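Local atomic coordinates of 2-nitrobenzoate nitroreductase (Pseudomonas fluorescens, PDB entry 4Z85), a protein that reduces the nitro group of 2-nitrobenzoate as an FMN-binding flavoprotein of the flavoredoxin family. Residues P26-T31 / S45-M50. Sequence-based numbering, arbitrary orientation.
Sequences PIALVT and SAFNYM
S45 meets P26 through the backbone: its CA lies 3.3 Å from P26 O in a CA-H...O contact, and the OG is turned to R25, which hydrogen-bonds it. An inverse gamma turn centred on A46 carries the chain from S45 to F47. F47 carries the contact. With CG anti to the backbone N (chi1 160°), its ring reaches A28, whose CB sits over the centre of one face, 3.6 Å from the ring centroid and 13° off the normal, a CH-pi contact. The P26 ring lies aslant the phenyl, with P26 CG 3.9 Å from F47 CD2; the same CG also comes to 3.3 Å from the backbone F47 O. I59 and V89 add further packing to F47 inside the antiparallel barrel. An alanine here would probably leave a gap against A28 and beside P26 and deprive the A28 methyl of its aromatic face. Within 45-50, N48 OD1 accepts a bent bond from Y49 N (2.8 Å, 137° at the hydrogen), while N48 ND2 bonds F47 O of the second subunit, a link repeated in reverse. No hydrogen bond joins 26-31 to 45-50, and P26 O is buried without a conventional partner, so cohesion here rests on apolar and weak C-H contacts where the hairpin meets the dimer interface.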
# COMPACT_ATOMS: atom_id res chain seq x y z
N PRO A 26 -2.18 3.27 -2.13
CA PRO A 26 -1.62 3.95 -3.30
C PRO A 26 -2.06 3.24 -4.58
O PRO A 26 -2.33 2.04 -4.55
CB PRO A 26 -0.11 3.79 -3.11
CG PRO A 26 0.01 2.45 -2.38
CD PRO A 26 -1.20 2.40 -1.46
N ILE A 27 -2.11 3.99 -5.68
CA ILE A 27 -2.62 3.47 -6.95
C ILE A 27 -1.52 3.43 -7.99
O ILE A 27 -0.91 4.45 -8.32
CB ILE A 27 -3.78 4.31 -7.47
CG1 ILE A 27 -4.89 4.39 -6.41
CG2 ILE A 27 -4.36 3.70 -8.75
CD1 ILE A 27 -5.98 5.42 -6.75
N ALA A 28 -1.26 2.23 -8.50
CA ALA A 28 -0.32 2.06 -9.60
C ALA A 28 -1.11 1.99 -10.90
O ALA A 28 -1.79 1.00 -11.15
CB ALA A 28 0.53 0.79 -9.41
N LEU A 29 -1.04 3.04 -11.72
CA LEU A 29 -1.67 2.99 -13.03
C LEU A 29 -0.61 2.47 -14.00
O LEU A 29 0.27 3.21 -14.41
CB LEU A 29 -2.22 4.36 -13.42
CG LEU A 29 -2.86 4.51 -14.80
CD1 LEU A 29 -3.85 3.39 -15.07
CD2 LEU A 29 -3.53 5.88 -14.87
N VAL A 30 -0.68 1.19 -14.29
CA VAL A 30 0.36 0.49 -15.04
C VAL A 30 0.11 0.62 -16.53
O VAL A 30 -0.96 0.23 -17.02
CB VAL A 30 0.42 -0.99 -14.64
CG1 VAL A 30 1.46 -1.75 -15.46
CG2 VAL A 30 0.73 -1.11 -13.14
N THR A 31 1.09 1.18 -17.24
CA THR A 31 1.10 1.09 -18.70
C THR A 31 2.07 -0.02 -19.13
O THR A 31 3.15 -0.19 -18.55
CB THR A 31 1.48 2.43 -19.38
OG1 THR A 31 2.61 3.03 -18.74
CG2 THR A 31 0.30 3.39 -19.35
N SER A 45 -4.52 -1.10 -6.86
CA SER A 45 -4.19 -0.54 -5.55
C SER A 45 -3.75 -1.62 -4.55
O SER A 45 -3.48 -1.30 -3.39
CB SER A 45 -5.37 0.30 -4.99
OG SER A 45 -6.45 -0.52 -4.58
N ALA A 46 -3.63 -2.87 -4.98
CA ALA A 46 -2.97 -3.88 -4.15
C ALA A 46 -1.49 -3.79 -4.46
O ALA A 46 -0.94 -4.59 -5.22
CB ALA A 46 -3.52 -5.30 -4.43
N PHE A 47 -0.86 -2.77 -3.89
CA PHE A 47 0.40 -2.23 -4.42
C PHE A 47 1.14 -1.55 -3.31
O PHE A 47 0.54 -0.78 -2.56
CB PHE A 47 0.09 -1.21 -5.54
CG PHE A 47 1.21 -0.23 -5.87
CD1 PHE A 47 2.48 -0.67 -6.22
CD2 PHE A 47 0.94 1.13 -5.90
CE1 PHE A 47 3.47 0.26 -6.58
CE2 PHE A 47 1.91 2.06 -6.26
CZ PHE A 47 3.18 1.61 -6.60
N ASN A 48 2.45 -1.82 -3.19
CA ASN A 48 3.28 -0.93 -2.39
C ASN A 48 4.75 -1.19 -2.69
O ASN A 48 5.08 -2.18 -3.32
CB ASN A 48 3.02 -1.08 -0.88
CG ASN A 48 3.09 0.25 -0.14
OD1 ASN A 48 3.89 1.11 -0.50
ND2 ASN A 48 2.24 0.44 0.88
N TYR A 49 5.62 -0.29 -2.24
CA TYR A 49 7.05 -0.57 -2.37
C TYR A 49 7.47 -1.59 -1.33
O TYR A 49 6.85 -1.73 -0.26
CB TYR A 49 7.88 0.72 -2.23
CG TYR A 49 8.22 1.13 -0.81
CD1 TYR A 49 7.29 1.80 -0.01
CD2 TYR A 49 9.47 0.84 -0.26
CE1 TYR A 49 7.60 2.18 1.29
CE2 TYR A 49 9.78 1.21 1.04
CZ TYR A 49 8.85 1.88 1.80
OH TYR A 49 9.19 2.25 3.10
N MET A 50 8.55 -2.31 -1.63
CA MET A 50 9.04 -3.32 -0.73
C MET A 50 10.41 -2.98 -0.18
O MET A 50 10.71 -3.29 0.97
CB MET A 50 9.07 -4.68 -1.43
CG MET A 50 7.68 -5.26 -1.67
SD MET A 50 6.91 -5.96 -0.18
CE MET A 50 5.70 -4.74 0.28